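Local atomic coordinates of CpuTA1 (Curtobacterium pusillum, PDB entry 5K3W), a protein that binds pyridoxal-5'-phosphate and belongs to the class IV aminotransferase family of fold-type IV proteins. Residues D195-S200 against L266-S271; N212-A217 against V221-T226; R246-E251 against A290-D295. All coordinates share one frame; numbering follows the deposited sequence.

Contact 1: residues D195-S200 against L266-S271. With PLP (pyridoxal-5'-phosphate), chain C.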
loop_
_atom_site.group_PDB
_atom_site.type_symbol
_atom_site.label_atom_id
_atom_site.label_comp_id
_atom_site.label_asym_id
_atom_site.label_seq_id
_atom_site.Cartn_x
_atom_site.Cartn_y
_atom_site.Cartn_z
ATOM N N ASP A 195 -1.623 18.574 -7.913
ATOM C CA ASP A 195 -1.748 17.170 -8.278
ATOM C C ASP A 195 -0.569 16.762 -9.157
ATOM O O ASP A 195 0.352 17.549 -9.408
ATOM C CB ASP A 195 -3.083 16.909 -8.980
ATOM C CG ASP A 195 -3.700 15.594 -8.561
ATOM O OD1 ASP A 195 -2.927 14.626 -8.370
ATOM O OD2 ASP A 195 -4.944 15.534 -8.401
ATOM N N VAL A 196 -0.631 15.524 -9.647
ATOM C CA VAL A 196 0.488 14.822 -10.261
ATOM C C VAL A 196 -0.011 14.055 -11.476
ATOM O O VAL A 196 -1.079 13.435 -11.443
ATOM C CB VAL A 196 1.148 13.837 -9.269
ATOM C CG1 VAL A 196 2.169 12.931 -9.986
ATOM C CG2 VAL A 196 1.782 14.577 -8.105
ATOM N N ILE A 197 0.775 14.066 -12.545
ATOM C CA ILE A 197 0.639 13.072 -13.593
ATOM C C ILE A 197 1.880 12.200 -13.534
ATOM O O ILE A 197 3.006 12.713 -13.594
ATOM C CB ILE A 197 0.466 13.703 -14.975
ATOM C CG1 ILE A 197 -0.951 14.274 -15.113
ATOM C CG2 ILE A 197 0.739 12.656 -16.046
ATOM C CD1 ILE A 197 -1.059 15.400 -16.097
ATOM N N PHE A 198 1.673 10.892 -13.380
ATOM C CA PHE A 198 2.767 9.935 -13.410
ATOM C C PHE A 198 3.242 9.701 -14.835
ATOM O O PHE A 198 2.443 9.603 -15.770
ATOM C CB PHE A 198 2.342 8.605 -12.786
ATOM C CG PHE A 198 2.337 8.614 -11.289
ATOM C CD1 PHE A 198 3.446 9.055 -10.586
ATOM C CD2 PHE A 198 1.212 8.201 -10.577
ATOM C CE1 PHE A 198 3.436 9.066 -9.204
ATOM C CE2 PHE A 198 1.203 8.211 -9.190
ATOM C CZ PHE A 198 2.312 8.638 -8.506
ATOM N N VAL A 199 4.560 9.605 -14.983
ATOM C CA VAL A 199 5.237 9.285 -16.231
ATOM C C VAL A 199 6.062 8.027 -15.998
ATOM O O VAL A 199 6.746 7.909 -14.973
ATOM C CB VAL A 199 6.136 10.458 -16.683
ATOM C CG1 VAL A 199 6.999 10.067 -17.895
ATOM C CG2 VAL A 199 5.274 11.695 -16.962
ATOM N N SER A 200 6.002 7.091 -16.937
ATOM C CA SER A 200 6.696 5.832 -16.734
ATOM C C SER A 200 8.197 6.002 -16.957
ATOM O O SER A 200 8.662 7.021 -17.478
ATOM C CB SER A 200 6.142 4.760 -17.662
ATOM O OG SER A 200 6.433 5.083 -19.010
ATOM N N LEU A 266 -5.607 20.104 -20.899
ATOM C CA LEU A 266 -5.483 18.897 -20.093
ATOM C C LEU A 266 -6.490 18.926 -18.954
ATOM O O LEU A 266 -6.767 19.984 -18.380
ATOM C CB LEU A 266 -4.085 18.750 -19.492
ATOM C CG LEU A 266 -2.908 18.724 -20.451
ATOM C CD1 LEU A 266 -1.629 18.820 -19.654
ATOM C CD2 LEU A 266 -2.926 17.445 -21.265
ATOM N N TRP A 267 -7.002 17.740 -18.608
ATOM C CA TRP A 267 -7.812 17.542 -17.412
ATOM C C TRP A 267 -7.336 16.309 -16.657
ATOM O O TRP A 267 -6.884 15.329 -17.255
ATOM C CB TRP A 267 -9.314 17.355 -17.726
ATOM C CG TRP A 267 -9.961 18.478 -18.460
ATOM C CD1 TRP A 267 -10.728 19.475 -17.927
ATOM C CD2 TRP A 267 -9.923 18.712 -19.873
ATOM N NE1 TRP A 267 -11.171 20.310 -18.920
ATOM C CE2 TRP A 267 -10.693 19.863 -20.126
ATOM C CE3 TRP A 267 -9.324 18.049 -20.951
ATOM C CZ2 TRP A 267 -10.866 20.381 -21.414
ATOM C CZ3 TRP A 267 -9.504 18.552 -22.226
ATOM C CH2 TRP A 267 -10.264 19.711 -22.448
ATOM N N LEU A 268 -7.453 16.369 -15.332
ATOM C CA LEU A 268 -7.482 15.188 -14.478
ATOM C C LEU A 268 -8.933 14.896 -14.116
ATOM O O LEU A 268 -9.657 15.798 -13.679
ATOM C CB LEU A 268 -6.669 15.406 -13.203
ATOM C CG LEU A 268 -5.162 15.535 -13.361
ATOM C CD1 LEU A 268 -4.499 15.424 -12.006
ATOM C CD2 LEU A 268 -4.639 14.484 -14.324
ATOM N N VAL A 269 -9.360 13.651 -14.283
ATOM C CA VAL A 269 -10.749 13.282 -14.010
ATOM C C VAL A 269 -10.788 12.109 -13.035
ATOM O O VAL A 269 -9.931 11.221 -13.073
ATOM C CB VAL A 269 -11.508 12.950 -15.315
ATOM C CG1 VAL A 269 -11.441 14.124 -16.273
ATOM C CG2 VAL A 269 -10.948 11.672 -15.970
ATOM N N SER A 270 -11.781 12.117 -12.155
ATOM C CA SER A 270 -11.968 11.068 -11.158
ATOM C C SER A 270 -13.374 11.227 -10.592
ATOM O O SER A 270 -14.034 12.248 -10.811
ATOM C CB SER A 270 -10.902 11.137 -10.057
ATOM O OG SER A 270 -11.004 12.329 -9.308
ATOM N N SER A 271 -13.824 10.208 -9.845
ATOM C CA SER A 271 -15.253 10.074 -9.553
ATOM C C SER A 271 -15.795 11.236 -8.730
ATOM O O SER A 271 -16.869 11.764 -9.038
ATOM C CB SER A 271 -15.542 8.762 -8.831
ATOM O OG SER A 271 -15.469 7.674 -9.722
HETATM N N1 PLP C . -6.264 6.421 -11.163
HETATM C C2 PLP C . -6.217 5.990 -9.869
HETATM C C2A PLP C . -4.923 5.466 -9.277
HETATM C C3 PLP C . -7.367 6.020 -9.104
HETATM O O3 PLP C . -7.283 5.557 -7.782
HETATM C C4 PLP C . -8.544 6.476 -9.647
HETATM C C4A PLP C . -9.825 6.563 -8.863
HETATM C C5 PLP C . -8.591 6.912 -10.936
HETATM C C6 PLP C . -7.435 6.874 -11.697
HETATM C C5A PLP C . -9.900 7.440 -11.515
HETATM O O4P PLP C . -10.946 6.487 -11.460
HETATM P P PLP C . -12.465 6.955 -11.328
HETATM O O1P PLP C . -12.798 7.988 -12.381
HETATM O O2P PLP C . -12.745 7.520 -9.956
HETATM O O3P PLP C . -13.371 5.773 -11.555
#
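The carboxylate of Asp-195 lies flat against a methyl group of Leu-268: Leu-268 CD1 sits over one face of the group, 3.5 Å from Asp-195 CG and nearly as close to Asp-195 OD2. The two carboxylate oxygens have different partners, OD1 taking the backbone N of Val-196 at 2.8 Å on its anti side and OD2 forming a salt bridge with Arg-273. Further along the strand the ring of Phe-198 carries Val-196 CG1 on one face, displaced toward the rim, and makes a cation-pi contact with Arg-156. The other methyl of Leu-268 turns to Ile-197, with Leu-268 CD2 3.8 Å from Ile-197 CG1. With its CG anti to the carbonyl carbon (chi1 -68°), Leu-268 straddles the crossing, one branch on the acid and one on the isoleucine.

No hydrogen bond joins the segments. Their strands belong to two different sheets and cross nearly at right angles (97°) with axes 9.4 Å apart, consistent with orthogonal packing of the two sheets. Beyond this buried contact 266-271 ends at the cofactor, where Ser-271 N and Ser-271 OG both donate to O2P of pyridoxal-5'-phosphate, at 2.9 and 2.7 Å; Thr-234 and Thr-235 also bind the cofactor. Strand 195-199 pairs with strand 149-155, Ile-278 of strand 274-278 touches both Ile-197 and Leu-268, and helix 234-245 packs on Val-269 and Ser-271.

Contact 2: residues N212-A217 against V221-T226. With PLP (pyridoxal-5'-phosphate), chain C.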
loop_
_atom_site.group_PDB
_atom_site.type_symbol
_atom_site.label_atom_id
_atom_site.label_comp_id
_atom_site.label_asym_id
_atom_site.label_seq_id
_atom_site.Cartn_x
_atom_site.Cartn_y
_atom_site.Cartn_z
ATOM N N ASN A 212 -7.439 9.980 -13.802
ATOM C CA ASN A 212 -6.955 9.753 -15.150
ATOM C C ASN A 212 -6.785 11.078 -15.874
ATOM O O ASN A 212 -7.378 12.093 -15.503
ATOM C CB ASN A 212 -7.897 8.838 -15.930
ATOM C CG ASN A 212 -7.938 7.449 -15.352
ATOM O OD1 ASN A 212 -8.833 7.114 -14.583
ATOM N ND2 ASN A 212 -6.945 6.634 -15.700
ATOM N N VAL A 213 -5.963 11.037 -16.923
ATOM C CA VAL A 213 -5.517 12.210 -17.660
ATOM C C VAL A 213 -6.265 12.276 -18.983
ATOM O O VAL A 213 -6.290 11.293 -19.731
ATOM C CB VAL A 213 -4.001 12.152 -17.906
ATOM C CG1 VAL A 213 -3.513 13.445 -18.523
ATOM C CG2 VAL A 213 -3.295 11.867 -16.621
ATOM N N ILE A 214 -6.836 13.440 -19.288
ATOM C CA ILE A 214 -7.509 13.700 -20.559
ATOM C C ILE A 214 -6.712 14.742 -21.331
ATOM O O ILE A 214 -6.374 15.807 -20.793
ATOM C CB ILE A 214 -8.959 14.172 -20.357
ATOM C CG1 ILE A 214 -9.740 13.175 -19.494
ATOM C CG2 ILE A 214 -9.642 14.317 -21.710
ATOM C CD1 ILE A 214 -9.843 11.826 -20.121
ATOM N N VAL A 215 -6.418 14.444 -22.590
ATOM C CA VAL A 215 -5.578 15.291 -23.429
ATOM C C VAL A 215 -6.383 15.750 -24.637
ATOM O O VAL A 215 -6.930 14.923 -25.379
ATOM C CB VAL A 215 -4.303 14.558 -23.884
ATOM C CG1 VAL A 215 -3.548 15.410 -24.876
ATOM C CG2 VAL A 215 -3.424 14.221 -22.694
ATOM N N LEU A 216 -6.451 17.064 -24.834
ATOM C CA LEU A 216 -6.988 17.635 -26.063
ATOM C C LEU A 216 -5.837 18.133 -26.931
ATOM O O LEU A 216 -5.031 18.963 -26.483
ATOM C CB LEU A 216 -7.958 18.769 -25.765
ATOM C CG LEU A 216 -8.301 19.588 -27.014
ATOM C CD1 LEU A 216 -8.935 18.703 -28.081
ATOM C CD2 LEU A 216 -9.204 20.774 -26.661
ATOM N N ALA A 217 -5.755 17.621 -28.164
ATOM C CA ALA A 217 -4.765 18.099 -29.132
ATOM C C ALA A 217 -5.279 17.867 -30.547
ATOM O O ALA A 217 -5.624 16.736 -30.912
ATOM C CB ALA A 217 -3.408 17.420 -28.938
ATOM N N VAL A 221 -9.562 14.155 -28.633
ATOM C CA VAL A 221 -9.536 13.968 -27.189
ATOM C C VAL A 221 -8.989 12.579 -26.932
ATOM O O VAL A 221 -9.571 11.588 -27.388
ATOM C CB VAL A 221 -10.924 14.161 -26.567
ATOM C CG1 VAL A 221 -10.934 13.748 -25.105
ATOM C CG2 VAL A 221 -11.365 15.616 -26.718
ATOM N N ARG A 222 -7.854 12.510 -26.229
ATOM C CA ARG A 222 -7.111 11.277 -25.996
ATOM C C ARG A 222 -6.922 11.032 -24.505
ATOM O O ARG A 222 -7.012 11.948 -23.682
ATOM C CB ARG A 222 -5.726 11.318 -26.652
ATOM C CG ARG A 222 -5.687 11.781 -28.078
ATOM C CD ARG A 222 -4.248 11.805 -28.529
ATOM N NE ARG A 222 -4.098 11.423 -29.925
ATOM C CZ ARG A 222 -3.874 12.284 -30.908
ATOM N NH1 ARG A 222 -3.769 13.585 -30.650
ATOM N NH2 ARG A 222 -3.752 11.838 -32.152
ATOM N N THR A 223 -6.609 9.778 -24.172
ATOM C CA THR A 223 -6.350 9.340 -22.811
ATOM C C THR A 223 -5.366 8.184 -22.909
ATOM O O THR A 223 -5.445 7.408 -23.869
ATOM C CB THR A 223 -7.629 8.891 -22.074
ATOM O OG1 THR A 223 -7.441 9.009 -20.658
ATOM C CG2 THR A 223 -7.970 7.425 -22.385
ATOM N N PRO A 224 -4.434 8.042 -21.965
ATOM C CA PRO A 224 -3.522 6.891 -22.009
ATOM C C PRO A 224 -4.300 5.584 -22.007
ATOM O O PRO A 224 -5.196 5.379 -21.185
ATOM C CB PRO A 224 -2.679 7.047 -20.730
ATOM C CG PRO A 224 -2.754 8.507 -20.376
ATOM C CD PRO A 224 -4.140 8.952 -20.841
ATOM N N GLN A 225 -3.958 4.692 -22.939
ATOM C CA GLN A 225 -4.645 3.409 -22.985
ATOM C C GLN A 225 -4.370 2.627 -21.699
ATOM O O GLN A 225 -3.313 2.755 -21.085
ATOM C CB GLN A 225 -4.239 2.631 -24.237
ATOM C CG GLN A 225 -2.792 2.180 -24.304
ATOM C CD GLN A 225 -2.485 1.433 -25.600
ATOM O OE1 GLN A 225 -2.678 1.963 -26.694
ATOM N NE2 GLN A 225 -2.018 0.196 -25.479
ATOM N N THR A 226 -5.349 1.829 -21.276
ATOM C CA THR A 226 -5.452 1.385 -19.890
ATOM C C THR A 226 -4.845 0.004 -19.632
ATOM O O THR A 226 -5.041 -0.556 -18.549
ATOM C CB THR A 226 -6.924 1.402 -19.441
ATOM O OG1 THR A 226 -7.654 0.376 -20.127
ATOM C CG2 THR A 226 -7.551 2.742 -19.757
HETATM N N1 PLP C . -6.264 6.421 -11.163
HETATM C C2 PLP C . -6.217 5.990 -9.869
HETATM C C2A PLP C . -4.923 5.466 -9.277
HETATM C C3 PLP C . -7.367 6.020 -9.104
HETATM O O3 PLP C . -7.283 5.557 -7.782
HETATM C C4 PLP C . -8.544 6.476 -9.647
HETATM C C4A PLP C . -9.825 6.563 -8.863
HETATM C C5 PLP C . -8.591 6.912 -10.936
HETATM C C6 PLP C . -7.435 6.874 -11.697
HETATM C C5A PLP C . -9.900 7.440 -11.515
HETATM O O4P PLP C . -10.946 6.487 -11.460
HETATM P P PLP C . -12.465 6.955 -11.328
HETATM O O1P PLP C . -12.798 7.988 -12.381
HETATM O O2P PLP C . -12.745 7.520 -9.956
HETATM O O3P PLP C . -13.371 5.773 -11.555
#
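Val-221 forks between two side chains of the facing strand, its CG1 meeting Ile-214 CG2 at 3.7 Å and its CG2 meeting Leu-216 CD1 at 4.2 Å. Leu-216 is its direct partner in a non-hydrogen-bonded antiparallel pair, whereas Ile-214 reaches it diagonally. The far end of Ile-214 bends the other way, CD1 resting 3.7 Å from Thr-223 OG1. On the opposite face of this beta hairpin, Val-213 packs loosely on the ring of Pro-224.

Val-215 and Arg-222 form the hydrogen-bonded pair, with N-to-O distances of 2.8 Å (Val-215 N to Arg-222 O) and 2.7 Å (Arg-222 N to Val-215 O). The next such pair would need an N-H from Pro-224, which has none. Thr-223 supplies the donor instead: with OG1 anti to its own N (chi1 -156°), the hydroxyl bonds Val-213 O at 2.7 Å, tilted 28° from the carbonyl plane. At the polar margin the bent chain of Arg-222 forms weak, long ion pairs with Glu-251 and Glu-259. At the other end Asn-212 OD1 comes within 3.2 Å of C6 of pyridoxal-5'-phosphate, while its ND2 is hydrogen-bonded to Leu-231 O.

Strand 265-270 flanks the hairpin along 212-217 and strand 250-253 along 220-224, while helix 234-245 covers the face that carries Ile-214, Val-221 and Thr-223.

Contact 3: residues R246-E251 against A290-D295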
loop_
_atom_site.group_PDB
_atom_site.type_symbol
_atom_site.label_atom_id
_atom_site.label_comp_id
_atom_site.label_asym_id
_atom_site.label_seq_id
_atom_site.Cartn_x
_atom_site.Cartn_y
_atom_site.Cartn_z
ATOM N N ARG A 246 -20.390 15.826 -28.660
ATOM C CA ARG A 246 -20.138 17.115 -29.285
ATOM C C ARG A 246 -19.234 17.006 -30.506
ATOM O O ARG A 246 -18.623 18.004 -30.904
ATOM C CB ARG A 246 -19.542 18.082 -28.269
ATOM C CG ARG A 246 -20.566 18.761 -27.400
ATOM C CD ARG A 246 -19.894 19.263 -26.157
ATOM N NE ARG A 246 -20.733 20.140 -25.345
ATOM C CZ ARG A 246 -20.438 21.411 -25.084
ATOM N NH1 ARG A 246 -19.331 21.958 -25.588
ATOM N NH2 ARG A 246 -21.243 22.134 -24.313
ATOM N N GLY A 247 -19.113 15.815 -31.093
ATOM C CA GLY A 247 -18.389 15.640 -32.341
ATOM C C GLY A 247 -16.875 15.537 -32.260
ATOM O O GLY A 247 -16.221 15.500 -33.311
ATOM N N TYR A 248 -16.286 15.482 -31.070
ATOM C CA TYR A 248 -14.849 15.251 -30.997
ATOM C C TYR A 248 -14.535 13.780 -31.246
ATOM O O TYR A 248 -15.202 12.900 -30.699
ATOM C CB TYR A 248 -14.299 15.632 -29.633
ATOM C CG TYR A 248 -14.398 17.089 -29.286
ATOM C CD1 TYR A 248 -15.610 17.648 -28.887
ATOM C CD2 TYR A 248 -13.268 17.905 -29.311
ATOM C CE1 TYR A 248 -15.696 18.985 -28.541
ATOM C CE2 TYR A 248 -13.348 19.236 -28.968
ATOM C CZ TYR A 248 -14.560 19.771 -28.586
ATOM O OH TYR A 248 -14.634 21.096 -28.247
ATOM N N PRO A 249 -13.521 13.480 -32.044
ATOM C CA PRO A 249 -12.954 12.122 -32.019
ATOM C C PRO A 249 -12.227 11.871 -30.701
ATOM O O PRO A 249 -11.542 12.748 -30.166
ATOM C CB PRO A 249 -11.976 12.109 -33.202
ATOM C CG PRO A 249 -12.221 13.403 -33.951
ATOM C CD PRO A 249 -12.825 14.366 -32.984
ATOM N N THR A 250 -12.378 10.656 -30.184
ATOM C CA THR A 250 -11.713 10.227 -28.966
ATOM C C THR A 250 -10.800 9.051 -29.271
ATOM O O THR A 250 -11.035 8.292 -30.210
ATOM C CB THR A 250 -12.726 9.821 -27.900
ATOM O OG1 THR A 250 -13.607 8.857 -28.467
ATOM C CG2 THR A 250 -13.526 11.033 -27.416
ATOM N N GLU A 251 -9.765 8.881 -28.452
ATOM C CA GLU A 251 -8.726 7.920 -28.789
ATOM C C GLU A 251 -8.005 7.462 -27.530
ATOM O O GLU A 251 -7.592 8.294 -26.713
ATOM C CB GLU A 251 -7.737 8.538 -29.778
ATOM C CG GLU A 251 -6.757 7.567 -30.392
ATOM C CD GLU A 251 -5.774 8.262 -31.320
ATOM O OE1 GLU A 251 -6.118 9.346 -31.858
ATOM O OE2 GLU A 251 -4.657 7.728 -31.503
ATOM N N ALA A 290 -13.073 27.913 -19.732
ATOM C CA ALA A 290 -13.936 27.829 -18.557
ATOM C C ALA A 290 -15.335 27.336 -18.906
ATOM O O ALA A 290 -15.947 26.608 -18.113
ATOM C CB ALA A 290 -14.008 29.180 -17.855
ATOM N N ALA A 291 -15.853 27.700 -20.082
ATOM C CA ALA A 291 -17.206 27.278 -20.450
ATOM C C ALA A 291 -17.248 25.798 -20.799
ATOM O O ALA A 291 -18.122 25.063 -20.322
ATOM C CB ALA A 291 -17.732 28.114 -21.619
ATOM N N LEU A 292 -16.313 25.343 -21.638
ATOM C CA LEU A 292 -16.292 23.937 -22.022
ATOM C C LEU A 292 -16.106 23.038 -20.802
ATOM O O LEU A 292 -16.739 21.981 -20.695
ATOM C CB LEU A 292 -15.182 23.707 -23.045
ATOM C CG LEU A 292 -14.897 22.268 -23.465
ATOM C CD1 LEU A 292 -15.948 21.749 -24.455
ATOM C CD2 LEU A 292 -13.473 22.127 -24.027
ATOM N N THR A 293 -15.258 23.453 -19.857
ATOM C CA THR A 293 -15.037 22.641 -18.666
ATOM C C THR A 293 -16.248 22.675 -17.740
ATOM O O THR A 293 -16.635 21.645 -17.170
ATOM C CB THR A 293 -13.776 23.115 -17.941
ATOM O OG1 THR A 293 -12.636 22.901 -18.787
ATOM C CG2 THR A 293 -13.592 22.360 -16.640
ATOM N N ALA A 294 -16.858 23.848 -17.579
ATOM C CA ALA A 294 -18.101 23.934 -16.820
ATOM C C ALA A 294 -19.180 23.051 -17.439
ATOM O O ALA A 294 -19.963 22.421 -16.721
ATOM C CB ALA A 294 -18.573 25.390 -16.738
ATOM N N ASP A 295 -19.235 22.993 -18.770
ATOM C CA ASP A 295 -20.183 22.094 -19.416
ATOM C C ASP A 295 -19.821 20.638 -19.154
ATOM O O ASP A 295 -20.703 19.795 -18.955
ATOM C CB ASP A 295 -20.234 22.363 -20.922
ATOM C CG ASP A 295 -20.868 23.706 -21.265
ATOM O OD1 ASP A 295 -21.342 24.400 -20.334
ATOM O OD2 ASP A 295 -20.914 24.055 -22.470
#
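Arg-246 reaches past Leu-292 to Asp-295, from a chain reversal at the end of helix 234-245 to the first turns of helix 290-307. The reversal is a Schellman motif: Gly-247, with positive phi, is its C-prime residue, and the bonds from Tyr-248 N to Phe-243 O and from Gly-247 N to Glu-244 O close it. From this turn the side chains of Arg-246 and Tyr-248 both extend toward the second helix.

Arg-246 is extended from CG to NE and runs alongside Leu-292 in the opposite direction, then meets Asp-295 at about a right angle. One guanidinium nitrogen makes the salt bridge, NH2 to Asp-295 OD2 at 2.7 Å. The oxygen lies at the edge of the guanidinium, near its plane, but the two flat groups are turned 66° apart. NH2 approaches OD2 on the anti side and out of the carboxylate plane, and the N-H...O angle is 131°. The bridge is therefore a single bent bond, unlike the coplanar, two-pronged pairing open to these groups. It lies at the protein surface, where Arg-246 also touches a crystal neighbour, which may influence its pose.

Tyr-248 and Leu-292 approach from opposite directions. The ring of Tyr-248 has Arg-246 CB at its edge, in its plane, and packs edge-to-face with Phe-243 of helix 234-245. Leu-292 holds CG anti to its backbone N (chi1 174°), which brings the end of the chain nearer the turn than its CB direction alone would suggest. There a single methyl, CD1, serves both partners, lying 3.6 Å from Arg-246 NH1 and 4.1 Å from Tyr-248 OH.

In the fold
Strand 265-270 ties contact 1 to contact 2, whose centres are about 9 Å apart: Trp-267 O and Ile-214 N, and Val-269 N and Asn-212 O, are probable hydrogen bonds of 2.8 Å each. Both contacts reach pyridoxal-5'-phosphate, contact 1 through its phosphate and contact 2 beside its ring. Contact 3 continues the same sheet outward, its centre about 12 Å from that of contact 2; Val-221 N probably bonds Pro-249 O at 2.9 Å. Contact 1, centred about 17 Å from contact 3, reaches its helix through the probable bond of Trp-267 NE1 with Thr-293 OG1 at 3.0 Å. The sheet thus runs from the cofactor pocket to the surface.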